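Long-range contacts in alpha-galactosidase (Lactobacillus brevis, PDB 3MI6), which probably hydrolyses terminal, non-reducing alpha-D-galactose residues from alpha-D-galactosides, as a member of glycoside hydrolase family 36: residues 82-87 with 269-274; 214-219 with 262-267; 73-78 with 183-188; 176-181 with 276-281. One frame throughout, in Å; residues are numbered along the deposited sequence.

Contact 1: residues 82-87 with 269-274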
loop_
_atom_site.group_PDB
_atom_site.type_symbol
_atom_site.label_atom_id
_atom_site.label_comp_id
_atom_site.label_asym_id
_atom_site.label_seq_id
_atom_site.Cartn_x
_atom_site.Cartn_y
_atom_site.Cartn_z
ATOM N N LYS D 82 1.086 22.281 -32.761
ATOM C CA LYS D 82 -0.157 22.966 -33.006
ATOM C C LYS D 82 -0.933 23.289 -31.737
ATOM O O LYS D 82 -2.123 23.569 -31.800
ATOM C CB LYS D 82 -1.000 22.120 -33.951
ATOM C CG LYS D 82 -0.386 21.951 -35.334
ATOM C CD LYS D 82 -1.117 22.799 -36.385
ATOM C CE LYS D 82 -0.755 24.270 -36.285
ATOM N NZ LYS D 82 -1.509 25.096 -37.252
ATOM N N GLY D 83 -0.264 23.267 -30.588
ATOM C CA GLY D 83 -0.919 23.593 -29.324
ATOM C C GLY D 83 -0.996 22.420 -28.362
ATOM O O GLY D 83 -1.231 22.575 -27.168
ATOM N N ASP D 84 -0.802 21.228 -28.904
ATOM C CA ASP D 84 -0.677 20.031 -28.099
ATOM C C ASP D 84 0.784 19.837 -27.762
ATOM O O ASP D 84 1.648 19.850 -28.651
ATOM C CB ASP D 84 -1.180 18.816 -28.874
ATOM C CG ASP D 84 -1.530 17.659 -27.969
ATOM O OD1 ASP D 84 -1.240 17.756 -26.756
ATOM O OD2 ASP D 84 -2.103 16.661 -28.460
ATOM N N PHE D 85 1.072 19.657 -26.479
ATOM C CA PHE D 85 2.451 19.451 -26.050
ATOM C C PHE D 85 2.730 18.039 -25.525
ATOM O O PHE D 85 3.856 17.710 -25.161
ATOM C CB PHE D 85 2.876 20.536 -25.067
ATOM C CG PHE D 85 3.007 21.884 -25.700
ATOM C CD1 PHE D 85 4.113 22.186 -26.499
ATOM C CD2 PHE D 85 2.019 22.849 -25.527
ATOM C CE1 PHE D 85 4.245 23.428 -27.102
ATOM C CE2 PHE D 85 2.146 24.104 -26.129
ATOM C CZ PHE D 85 3.263 24.388 -26.918
ATOM N N ARG D 86 1.703 17.199 -25.524
ATOM C CA ARG D 86 1.890 15.794 -25.231
ATOM C C ARG D 86 2.716 15.148 -26.327
ATOM O O ARG D 86 3.061 15.790 -27.312
ATOM C CB ARG D 86 0.547 15.107 -25.105
ATOM C CG ARG D 86 -0.194 15.539 -23.889
ATOM C CD ARG D 86 -1.598 15.002 -23.918
ATOM N NE ARG D 86 -2.442 15.806 -24.783
ATOM C CZ ARG D 86 -3.725 15.562 -25.017
ATOM N NH1 ARG D 86 -4.329 14.521 -24.451
ATOM N NH2 ARG D 86 -4.407 16.366 -25.824
ATOM N N GLN D 87 3.054 13.881 -26.147
ATOM C CA GLN D 87 3.842 13.184 -27.143
ATOM C C GLN D 87 2.996 12.985 -28.380
ATOM O O GLN D 87 1.802 12.788 -28.273
ATOM C CB GLN D 87 4.349 11.851 -26.592
ATOM C CG GLN D 87 5.549 12.011 -25.666
ATOM C CD GLN D 87 6.731 12.737 -26.333
ATOM O OE1 GLN D 87 7.516 12.137 -27.087
ATOM N NE2 GLN D 87 6.863 14.034 -26.047
ATOM N N THR D 269 -5.360 13.107 -17.998
ATOM C CA THR D 269 -5.717 12.206 -19.093
ATOM C C THR D 269 -4.522 11.351 -19.515
ATOM O O THR D 269 -3.366 11.654 -19.192
ATOM C CB THR D 269 -6.233 12.950 -20.323
ATOM O OG1 THR D 269 -5.127 13.448 -21.099
ATOM C CG2 THR D 269 -7.149 14.069 -19.896
ATOM N N SER D 270 -4.819 10.289 -20.251
ATOM C CA SER D 270 -3.812 9.323 -20.624
ATOM C C SER D 270 -3.692 9.155 -22.123
ATOM O O SER D 270 -4.672 8.867 -22.794
ATOM C CB SER D 270 -4.163 7.975 -20.018
ATOM O OG SER D 270 -4.251 8.081 -18.613
ATOM N N ARG D 271 -2.474 9.311 -22.638
ATOM C CA ARG D 271 -2.182 8.931 -24.004
ATOM C C ARG D 271 -1.382 7.625 -24.049
ATOM O O ARG D 271 -0.247 7.564 -23.574
ATOM C CB ARG D 271 -1.428 10.056 -24.720
ATOM C CG ARG D 271 -1.257 9.844 -26.228
ATOM C CD ARG D 271 -0.839 11.133 -26.916
ATOM N NE ARG D 271 -1.986 11.971 -27.231
ATOM C CZ ARG D 271 -1.907 13.234 -27.642
ATOM N NH1 ARG D 271 -0.727 13.819 -27.775
ATOM N NH2 ARG D 271 -3.013 13.920 -27.902
ATOM N N ILE D 272 -1.985 6.584 -24.621
ATOM C CA ILE D 272 -1.279 5.334 -24.876
ATOM C C ILE D 272 -0.803 5.275 -26.332
ATOM O O ILE D 272 -1.604 5.228 -27.249
ATOM C CB ILE D 272 -2.156 4.078 -24.566
ATOM C CG1 ILE D 272 -2.652 4.072 -23.117
ATOM C CG2 ILE D 272 -1.373 2.801 -24.805
ATOM C CD1 ILE D 272 -3.600 5.193 -22.747
ATOM N N LEU D 273 0.514 5.266 -26.525
ATOM C CA LEU D 273 1.133 5.235 -27.846
ATOM C C LEU D 273 1.774 3.902 -28.031
ATOM O O LEU D 273 2.467 3.466 -27.142
ATOM C CB LEU D 273 2.246 6.279 -27.923
ATOM C CG LEU D 273 1.860 7.741 -28.106
ATOM C CD1 LEU D 273 3.089 8.599 -28.285
ATOM C CD2 LEU D 273 0.964 7.836 -29.312
ATOM N N THR D 274 1.564 3.250 -29.170
ATOM C CA THR D 274 2.283 2.009 -29.470
ATOM C C THR D 274 2.676 1.831 -30.942
ATOM O O THR D 274 1.882 2.061 -31.842
ATOM C CB THR D 274 1.536 0.753 -28.970
ATOM O OG1 THR D 274 0.195 0.757 -29.456
ATOM C CG2 THR D 274 1.508 0.706 -27.436
HETATM O O HOH W 1 0.725 15.818 -29.173
#
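Arg271 meets Asp84 tip to tip, and this pairing illustrates how one buried arginine can organise a loop that lacks regular structure. Arg271 CG stands anti to the backbone N (chi1 -171°), which starts the chain outward from strand 270-274. At the far end NH1 and NH2 both close on the same oxygen, the NH2 bond to Asp84 OD2 being 2.9 Å long and following the syn lone pair. OD2 lies at the edge of the guanidinium, in its plane, while the carboxylate is turned 70° from that plane. NH1 also donates to the backbone, with Gln87 O at 2.8 Å, and to a water that lies 3.0 Å from Arg86 O.

The second arginine, Arg86, crosses Arg271 at about a right angle, yet their guanidiniums lie flat on each other, centres 4.0 Å apart and planes 22° apart. Arg271 NH2 sits over the centre of the Arg86 group. Such stacking of like charges is presumably eased by the shared carboxylate: Asp84 OD1 accepts from Arg86 NE at 3.0 Å, and from Arg86 N to close an Asx turn. Beside the network, Leu273 CD1 packs on Gln87 CB at 3.9 Å.

Asp185 on strand 174-186 supplies a further salt bridge to Arg271 NE. Strand 270-274 runs between strands 174-186 and 258-264, and the 82-87 loop lies over the sheet face that carries Arg271 and Leu273.

Contact 2: residues 214-219 with 262-267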
loop_
_atom_site.group_PDB
_atom_site.type_symbol
_atom_site.label_atom_id
_atom_site.label_comp_id
_atom_site.label_asym_id
_atom_site.label_seq_id
_atom_site.Cartn_x
_atom_site.Cartn_y
_atom_site.Cartn_z
ATOM N N GLY D 214 3.340 12.294 -16.247
ATOM C CA GLY D 214 4.542 12.152 -17.026
ATOM C C GLY D 214 4.594 10.864 -17.832
ATOM O O GLY D 214 3.566 10.240 -18.143
HETATM N N MSE D 215 5.808 10.459 -18.170
HETATM C CA MSE D 215 5.988 9.346 -19.061
HETATM C C MSE D 215 6.322 8.077 -18.310
HETATM O O MSE D 215 7.214 8.066 -17.479
HETATM C CB MSE D 215 7.124 9.651 -20.032
HETATM C CG MSE D 215 7.335 8.544 -21.021
HETATM SE SE MSE D 215 5.971 8.628 -22.406
HETATM C CE MSE D 215 6.905 9.882 -23.587
ATOM N N GLN D 216 5.580 7.016 -18.585
ATOM C CA GLN D 216 5.987 5.670 -18.200
ATOM C C GLN D 216 5.862 4.850 -19.453
ATOM O O GLN D 216 4.759 4.675 -20.008
ATOM C CB GLN D 216 5.102 5.063 -17.121
ATOM C CG GLN D 216 3.641 5.296 -17.338
ATOM C CD GLN D 216 3.055 6.218 -16.298
ATOM O OE1 GLN D 216 2.689 7.371 -16.589
ATOM N NE2 GLN D 216 2.973 5.721 -15.056
ATOM N N SER D 217 7.001 4.360 -19.912
ATOM C CA SER D 217 7.024 3.617 -21.135
ATOM C C SER D 217 7.942 2.426 -20.937
ATOM O O SER D 217 8.704 2.363 -19.961
ATOM C CB SER D 217 7.548 4.523 -22.247
ATOM O OG SER D 217 8.855 5.000 -21.943
ATOM N N ILE D 218 7.837 1.469 -21.851
ATOM C CA ILE D 218 8.857 0.454 -22.014
ATOM C C ILE D 218 9.161 0.360 -23.506
ATOM O O ILE D 218 8.303 0.609 -24.326
ATOM C CB ILE D 218 8.381 -0.905 -21.489
ATOM C CG1 ILE D 218 7.320 -1.498 -22.421
ATOM C CG2 ILE D 218 7.868 -0.771 -20.083
ATOM C CD1 ILE D 218 6.179 -2.138 -21.683
ATOM N N SER D 219 10.386 -0.005 -23.853
ATOM C CA SER D 219 10.821 0.059 -25.244
ATOM C C SER D 219 11.936 -0.939 -25.597
ATOM O O SER D 219 12.475 -1.650 -24.741
ATOM C CB SER D 219 11.275 1.494 -25.585
ATOM O OG SER D 219 12.338 1.941 -24.740
ATOM N N ILE D 262 2.887 5.552 -22.126
ATOM C CA ILE D 262 1.694 6.085 -21.509
ATOM C C ILE D 262 2.030 7.364 -20.787
ATOM O O ILE D 262 2.860 7.373 -19.876
ATOM C CB ILE D 262 1.156 5.143 -20.486
ATOM C CG1 ILE D 262 0.848 3.835 -21.146
ATOM C CG2 ILE D 262 -0.110 5.682 -19.918
ATOM C CD1 ILE D 262 -0.484 3.315 -20.694
ATOM N N GLU D 263 1.363 8.437 -21.189
ATOM C CA GLU D 263 1.627 9.755 -20.643
ATOM C C GLU D 263 0.363 10.263 -19.982
ATOM O O GLU D 263 -0.721 10.198 -20.552
ATOM C CB GLU D 263 2.082 10.710 -21.754
ATOM C CG GLU D 263 2.615 12.047 -21.266
ATOM C CD GLU D 263 3.014 12.954 -22.425
ATOM O OE1 GLU D 263 2.572 12.650 -23.565
ATOM O OE2 GLU D 263 3.760 13.951 -22.198
ATOM N N VAL D 264 0.520 10.745 -18.761
ATOM C CA VAL D 264 -0.564 11.343 -18.000
ATOM C C VAL D 264 -0.282 12.830 -18.001
ATOM O O VAL D 264 0.746 13.266 -17.497
ATOM C CB VAL D 264 -0.586 10.803 -16.557
ATOM C CG1 VAL D 264 -1.691 11.446 -15.757
ATOM C CG2 VAL D 264 -0.735 9.267 -16.570
ATOM N N ASP D 265 -1.189 13.607 -18.580
ATOM C CA ASP D 265 -0.938 15.028 -18.770
ATOM C C ASP D 265 -1.412 15.849 -17.588
ATOM O O ASP D 265 -1.870 15.311 -16.575
ATOM C CB ASP D 265 -1.601 15.543 -20.051
ATOM C CG ASP D 265 -3.113 15.662 -19.923
ATOM O OD1 ASP D 265 -3.692 14.911 -19.121
ATOM O OD2 ASP D 265 -3.733 16.489 -20.630
ATOM N N GLN D 266 -1.306 17.164 -17.742
ATOM C CA GLN D 266 -1.656 18.109 -16.687
ATOM C C GLN D 266 -3.093 17.974 -16.192
ATOM O O GLN D 266 -3.377 18.326 -15.062
ATOM C CB GLN D 266 -1.426 19.527 -17.188
ATOM C CG GLN D 266 -2.038 19.749 -18.562
ATOM C CD GLN D 266 -1.785 21.133 -19.104
ATOM O OE1 GLN D 266 -1.690 22.111 -18.350
ATOM N NE2 GLN D 266 -1.673 21.228 -20.429
ATOM N N TYR D 267 -3.991 17.472 -17.039
ATOM C CA TYR D 267 -5.405 17.310 -16.682
ATOM C C TYR D 267 -5.766 15.844 -16.418
ATOM O O TYR D 267 -6.932 15.446 -16.509
ATOM C CB TYR D 267 -6.333 17.932 -17.746
ATOM C CG TYR D 267 -6.021 19.386 -18.019
ATOM C CD1 TYR D 267 -6.423 20.382 -17.131
ATOM C CD2 TYR D 267 -5.318 19.770 -19.157
ATOM C CE1 TYR D 267 -6.137 21.715 -17.367
ATOM C CE2 TYR D 267 -5.026 21.105 -19.395
ATOM C CZ TYR D 267 -5.442 22.068 -18.494
ATOM O OH TYR D 267 -5.147 23.385 -18.709
#
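Gly214, Met215 and Gln216 pair antiparallel with Val264, Glu263 and Ile262, the two strand axes approaching to 4.8 Å with 161° between their directions. Gly214 and Val264 form a hydrogen-bonded pair, exchanging N-H and C=O both ways, with Gly214 N 3.0 Å from Val264 O. Gln216 and Ile262 do the same, and Gln216 N reaches Ile262 O at 3.0 Å in a nearly straight bond (174°). Between them lies the non-hydrogen-bonded pair Met215 and Glu263, where Glu263 CA makes a CA-H...O contact of 3.2 Å with Gly214 O. Gly214 takes backbone angles at which a side chain would run into the preceding carbonyl oxygen.

This is a worked example of sheet growth across an interface in the N-terminal domain: strand 214-219 also pairs antiparallel, through Met215 and Ser217, with a strand of a second subunit, so the sheet runs on between chains.

Met215, a selenomethionine, and Glu263 point to one face. Glu263 CG, anti to its backbone N (chi1 -170°), passes 3.7 Å from Gly214 O, and its carboxylate accepts from Gln87 N. On the other face the aliphatic part of Gln216 crosses the Ile262 side chain obliquely, CG to CB 4.0 Å.

Contact 3: residues 73-78 with 183-188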
loop_
_atom_site.group_PDB
_atom_site.type_symbol
_atom_site.label_atom_id
_atom_site.label_comp_id
_atom_site.label_asym_id
_atom_site.label_seq_id
_atom_site.Cartn_x
_atom_site.Cartn_y
_atom_site.Cartn_z
ATOM N N ILE D 73 -7.954 18.450 -25.680
ATOM C CA ILE D 73 -8.712 17.649 -26.635
ATOM C C ILE D 73 -8.112 16.272 -26.890
ATOM O O ILE D 73 -6.998 16.162 -27.389
ATOM C CB ILE D 73 -8.845 18.358 -27.998
ATOM C CG1 ILE D 73 -9.747 19.595 -27.893
ATOM C CG2 ILE D 73 -9.392 17.395 -29.038
ATOM C CD1 ILE D 73 -9.947 20.304 -29.215
ATOM N N LYS D 74 -8.859 15.226 -26.556
ATOM C CA LYS D 74 -8.460 13.866 -26.880
ATOM C C LYS D 74 -8.314 13.642 -28.392
ATOM O O LYS D 74 -9.243 13.849 -29.166
ATOM C CB LYS D 74 -9.465 12.871 -26.327
ATOM C CG LYS D 74 -9.412 12.662 -24.832
ATOM C CD LYS D 74 -10.769 12.175 -24.354
ATOM C CE LYS D 74 -11.759 13.303 -24.529
ATOM N NZ LYS D 74 -13.148 12.861 -24.400
ATOM N N ALA D 75 -7.140 13.196 -28.811
ATOM C CA ALA D 75 -6.870 13.032 -30.224
ATOM C C ALA D 75 -6.761 11.581 -30.608
ATOM O O ALA D 75 -6.586 10.699 -29.763
ATOM C CB ALA D 75 -5.607 13.744 -30.593
ATOM N N GLU D 76 -6.834 11.346 -31.905
ATOM C CA GLU D 76 -6.803 10.000 -32.441
ATOM C C GLU D 76 -5.437 9.699 -33.058
ATOM O O GLU D 76 -5.008 8.557 -33.118
ATOM C CB GLU D 76 -7.906 9.852 -33.482
ATOM C CG GLU D 76 -8.120 8.446 -33.954
ATOM C CD GLU D 76 -8.789 7.566 -32.909
ATOM O OE1 GLU D 76 -9.124 8.074 -31.809
ATOM O OE2 GLU D 76 -8.987 6.366 -33.203
ATOM N N TYR D 77 -4.747 10.740 -33.500
ATOM C CA TYR D 77 -3.440 10.596 -34.121
ATOM C C TYR D 77 -2.854 11.981 -34.191
ATOM O O TYR D 77 -2.963 12.641 -35.204
ATOM C CB TYR D 77 -3.557 9.992 -35.533
ATOM C CG TYR D 77 -2.323 9.248 -35.973
ATOM C CD1 TYR D 77 -2.062 7.970 -35.518
ATOM C CD2 TYR D 77 -1.414 9.827 -36.825
ATOM C CE1 TYR D 77 -0.934 7.291 -35.897
ATOM C CE2 TYR D 77 -0.289 9.160 -37.215
ATOM C CZ TYR D 77 -0.048 7.893 -36.748
ATOM O OH TYR D 77 1.093 7.226 -37.141
ATOM N N ALA D 78 -2.233 12.424 -33.108
ATOM C CA ALA D 78 -1.827 13.821 -33.003
ATOM C C ALA D 78 -0.385 14.151 -33.419
ATOM O O ALA D 78 0.517 13.311 -33.353
ATOM C CB ALA D 78 -2.095 14.337 -31.588
ATOM N N GLN D 183 -2.628 5.481 -31.385
ATOM C CA GLN D 183 -2.710 6.398 -30.266
ATOM C C GLN D 183 -4.071 6.232 -29.652
ATOM O O GLN D 183 -5.054 6.091 -30.373
ATOM C CB GLN D 183 -2.545 7.830 -30.733
ATOM C CG GLN D 183 -3.011 8.837 -29.735
ATOM C CD GLN D 183 -2.603 10.225 -30.140
ATOM O OE1 GLN D 183 -1.542 10.406 -30.720
ATOM N NE2 GLN D 183 -3.432 11.216 -29.830
ATOM N N LEU D 184 -4.130 6.217 -28.325
ATOM C CA LEU D 184 -5.402 6.197 -27.614
ATOM C C LEU D 184 -5.389 7.213 -26.503
ATOM O O LEU D 184 -4.570 7.137 -25.593
ATOM C CB LEU D 184 -5.728 4.818 -27.036
ATOM C CG LEU D 184 -6.975 4.873 -26.135
ATOM C CD1 LEU D 184 -8.196 5.455 -26.900
ATOM C CD2 LEU D 184 -7.326 3.532 -25.444
ATOM N N ASP D 185 -6.304 8.166 -26.569
ATOM C CA ASP D 185 -6.466 9.096 -25.472
ATOM C C ASP D 185 -7.677 8.705 -24.635
ATOM O O ASP D 185 -8.767 8.493 -25.175
ATOM C CB ASP D 185 -6.607 10.527 -25.988
ATOM C CG ASP D 185 -5.302 11.091 -26.540
ATOM O OD1 ASP D 185 -4.213 10.561 -26.203
ATOM O OD2 ASP D 185 -5.364 12.083 -27.300
ATOM N N LEU D 186 -7.475 8.594 -23.320
ATOM C CA LEU D 186 -8.557 8.342 -22.383
ATOM C C LEU D 186 -8.726 9.550 -21.481
ATOM O O LEU D 186 -7.776 10.309 -21.268
ATOM C CB LEU D 186 -8.256 7.109 -21.549
ATOM C CG LEU D 186 -8.074 5.785 -22.296
ATOM C CD1 LEU D 186 -7.454 4.738 -21.365
ATOM C CD2 LEU D 186 -9.389 5.296 -22.886
ATOM N N PRO D 187 -9.943 9.722 -20.937
ATOM C CA PRO D 187 -10.366 10.895 -20.165
ATOM C C PRO D 187 -9.813 10.979 -18.733
ATOM O O PRO D 187 -9.926 12.049 -18.145
ATOM C CB PRO D 187 -11.890 10.737 -20.113
ATOM C CG PRO D 187 -12.214 9.570 -20.990
ATOM C CD PRO D 187 -11.025 8.731 -21.034
ATOM N N ASP D 188 -9.273 9.893 -18.184
ATOM C CA ASP D 188 -8.659 9.909 -16.843
ATOM C C ASP D 188 -7.413 9.018 -16.724
ATOM O O ASP D 188 -7.003 8.366 -17.681
ATOM C CB ASP D 188 -9.674 9.511 -15.767
ATOM C CG ASP D 188 -10.002 8.016 -15.784
ATOM O OD1 ASP D 188 -9.172 7.201 -15.291
ATOM O OD2 ASP D 188 -11.106 7.664 -16.268
HETATM O O HOH W 2 -4.578 6.119 -33.143
#
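Asp185 and Gln183 reach from the end of strand 174-186 to the backbone of the 73-78 loop, showing how polar side chains can hold a segment that forms no strand. Among the direct hydrogen bonds, Ala75 N approaches Asp185 OD2 on its anti lone pair at 2.6 Å. Gln183 uses both ends of its amide: OE1 accepts from Ala78 N at 3.2 Å, with the donor above the carbonyl plane, and NE2 gives a weak bond to Ala75 O. Gln183 CG is anti to the backbone N (chi1 163°), and the chain stays extended beyond it, which puts the amide between Ala75 and Ala78. A weak bond from NE2 to Asp185 OD2 links the two strand residues.

A water gives a second kind of link, accepting from Gln183 N and donating to Glu76 O.

Van der Waals contact comes from Lys74, whose aliphatic CG lies 3.7 Å from Asp185 CB as the side chains slide past each other in opposite directions. Ala75 CB rests 3.4 Å from Gln183 NE2, and Ala78 CB touches the same amide.

The other carboxylate oxygen, Asp185 OD1, is taken by Arg271. The whole is a loop laid over the face of an antiparallel sheet in the N-terminal domain, fixed by side-chain to main-chain bonds.

Contact 4: residues 176-181 with 276-281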
loop_
_atom_site.group_PDB
_atom_site.type_symbol
_atom_site.label_atom_id
_atom_site.label_comp_id
_atom_site.label_asym_id
_atom_site.label_seq_id
_atom_site.Cartn_x
_atom_site.Cartn_y
_atom_site.Cartn_z
ATOM N N LEU D 176 9.826 10.844 -42.308
ATOM C CA LEU D 176 9.054 10.432 -41.135
ATOM C C LEU D 176 9.988 10.206 -39.965
ATOM O O LEU D 176 10.752 9.230 -39.970
ATOM C CB LEU D 176 8.317 9.130 -41.386
ATOM C CG LEU D 176 7.224 9.118 -42.431
ATOM C CD1 LEU D 176 6.618 7.752 -42.437
ATOM C CD2 LEU D 176 6.187 10.153 -42.100
ATOM N N ASN D 177 9.927 11.085 -38.964
ATOM C CA ASN D 177 10.764 10.914 -37.779
ATOM C C ASN D 177 10.126 9.978 -36.753
ATOM O O ASN D 177 10.802 9.360 -35.932
ATOM C CB ASN D 177 11.049 12.259 -37.114
ATOM C CG ASN D 177 11.500 13.312 -38.094
ATOM O OD1 ASN D 177 12.660 13.348 -38.493
ATOM N ND2 ASN D 177 10.586 14.190 -38.470
ATOM N N ARG D 178 8.808 9.886 -36.827
ATOM C CA ARG D 178 8.018 9.144 -35.872
ATOM C C ARG D 178 6.743 8.671 -36.563
ATOM O O ARG D 178 5.982 9.483 -37.089
ATOM C CB ARG D 178 7.678 10.053 -34.689
ATOM C CG ARG D 178 6.698 9.492 -33.697
ATOM C CD ARG D 178 6.489 10.506 -32.586
ATOM N NE ARG D 178 7.735 10.745 -31.876
ATOM C CZ ARG D 178 7.897 10.553 -30.572
ATOM N NH1 ARG D 178 6.871 10.147 -29.823
ATOM N NH2 ARG D 178 9.087 10.773 -30.019
ATOM N N ALA D 179 6.520 7.361 -36.569
ATOM C CA ALA D 179 5.344 6.789 -37.209
ATOM C C ALA D 179 4.733 5.713 -36.325
ATOM O O ALA D 179 4.799 4.528 -36.652
ATOM C CB ALA D 179 5.710 6.209 -38.542
ATOM N N LEU D 180 4.141 6.121 -35.202
ATOM C CA LEU D 180 3.501 5.158 -34.310
ATOM C C LEU D 180 2.340 4.453 -34.996
ATOM O O LEU D 180 1.843 4.912 -36.016
ATOM C CB LEU D 180 3.029 5.819 -33.026
ATOM C CG LEU D 180 3.995 5.908 -31.837
ATOM C CD1 LEU D 180 5.289 5.203 -32.110
ATOM C CD2 LEU D 180 4.232 7.356 -31.412
ATOM N N SER D 181 1.911 3.335 -34.424
ATOM C CA SER D 181 0.860 2.535 -35.028
ATOM C C SER D 181 -0.503 2.827 -34.457
ATOM O O SER D 181 -1.508 2.610 -35.123
ATOM C CB SER D 181 1.150 1.059 -34.848
ATOM O OG SER D 181 2.348 0.742 -35.510
ATOM N N ILE D 276 6.452 1.285 -33.727
ATOM C CA ILE D 276 7.890 1.314 -33.906
ATOM C C ILE D 276 8.506 2.402 -33.030
ATOM O O ILE D 276 8.049 3.537 -33.008
ATOM C CB ILE D 276 8.238 1.590 -35.369
ATOM C CG1 ILE D 276 7.621 0.521 -36.260
ATOM C CG2 ILE D 276 9.739 1.647 -35.559
ATOM C CD1 ILE D 276 7.938 0.708 -37.718
ATOM N N ASN D 277 9.547 2.039 -32.304
ATOM C CA ASN D 277 10.250 2.976 -31.456
ATOM C C ASN D 277 10.734 4.204 -32.226
ATOM O O ASN D 277 11.604 4.088 -33.084
ATOM C CB ASN D 277 11.438 2.250 -30.831
ATOM C CG ASN D 277 12.122 3.061 -29.765
ATOM O OD1 ASN D 277 13.027 2.558 -29.096
ATOM N ND2 ASN D 277 11.692 4.317 -29.582
ATOM N N PRO D 278 10.181 5.388 -31.924
ATOM C CA PRO D 278 10.614 6.625 -32.580
ATOM C C PRO D 278 12.120 6.852 -32.507
ATOM O O PRO D 278 12.655 7.530 -33.374
ATOM C CB PRO D 278 9.878 7.707 -31.790
ATOM C CG PRO D 278 8.660 7.060 -31.384
ATOM C CD PRO D 278 9.018 5.625 -31.064
ATOM N N ASP D 279 12.788 6.305 -31.499
ATOM C CA ASP D 279 14.237 6.395 -31.412
ATOM C C ASP D 279 14.951 5.391 -32.317
ATOM O O ASP D 279 14.500 4.246 -32.497
ATOM C CB ASP D 279 14.678 6.206 -29.966
ATOM C CG ASP D 279 14.503 7.468 -29.139
ATOM O OD1 ASP D 279 15.024 8.525 -29.570
ATOM O OD2 ASP D 279 13.858 7.405 -28.066
ATOM N N GLU D 280 16.086 5.812 -32.868
ATOM C CA GLU D 280 16.774 5.040 -33.908
ATOM C C GLU D 280 15.828 4.678 -35.040
ATOM O O GLU D 280 15.838 3.558 -35.536
ATOM C CB GLU D 280 17.411 3.786 -33.331
ATOM C CG GLU D 280 18.446 4.097 -32.265
ATOM C CD GLU D 280 19.691 4.783 -32.828
ATOM O OE1 GLU D 280 20.570 4.058 -33.354
ATOM O OE2 GLU D 280 19.795 6.035 -32.736
ATOM N N PHE D 281 14.989 5.633 -35.424
ATOM C CA PHE D 281 14.109 5.448 -36.563
ATOM C C PHE D 281 13.835 6.743 -37.336
ATOM O O PHE D 281 13.687 7.840 -36.758
ATOM C CB PHE D 281 12.796 4.799 -36.162
ATOM C CG PHE D 281 11.748 4.865 -37.235
ATOM C CD1 PHE D 281 11.630 3.850 -38.168
ATOM C CD2 PHE D 281 10.877 5.945 -37.306
ATOM C CE1 PHE D 281 10.661 3.914 -39.159
ATOM C CE2 PHE D 281 9.914 6.025 -38.279
ATOM C CZ PHE D 281 9.795 5.012 -39.211
HETATM O O HOH W 3 12.999 9.688 -34.559
HETATM O O HOH W 4 8.041 5.500 -34.941
HETATM O O HOH W 5 4.758 2.142 -35.914
#
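Leu176 directs its carbonyl oxygen to the Phe281 ring, 3.7 Å from CE2, where strand 174-186 of the N-terminal beta domain meets a type II beta turn running from Pro278 to Phe281. The contact exemplifies two segments joined by waters and packing, with no direct hydrogen bond between them. At Asn177 the chain turns a corner; its carbonyl oxygen lies at the edge of the Phe281 ring and shares a water with Pro278 O, while its side chain bonds to Thr93.

Arg178 next packs against Pro278. Its CG, anti to the backbone N (chi1 172°), itself lies 3.9 Å from Pro278 CG. Beyond a bend at chi3, the proline ring lies over one guanidinium face, Pro278 CG 3.7 Å from the plane and over its centre. Ala179 CB lies 4.2 Å from Phe281 CE2, and both backbone polar atoms of Ala179 are bridged by water to Ile276: N through one that donates to Ile276 O, at 2.8 Å from that atom, and O through another held by Ile276 N.

Leu180 meets Pro278 at about a right angle, its CD1 3.9 Å from Pro278 CD and 3.3 Å from Ile276 O. At Ser181, OG accepts from the second water, the one that joins Ala179 O to Ile276 N.

All four contacts are mainly buried and share one antiparallel sheet of the N-terminal domain, yet they differ in chemistry. Contact 2 is strand pairing by main-chain bonds; contacts 1 and 3 fasten loops to the sheet through charged or amide side chains; contact 4 relies on waters and apolar contact. Strand 174-186 serves both contacts 3 and 4, whose centres are about 18 Å apart, with Tyr77 OH bonded to Leu180 O between them. Contacts 1 and 3 meet at the Arg271-Asp185 salt bridge, and contacts 1 and 2 through Gln87 and Glu263. Contacts 1, 2 and 4 also reach a second subunit, and contacts 2 and 3 a third.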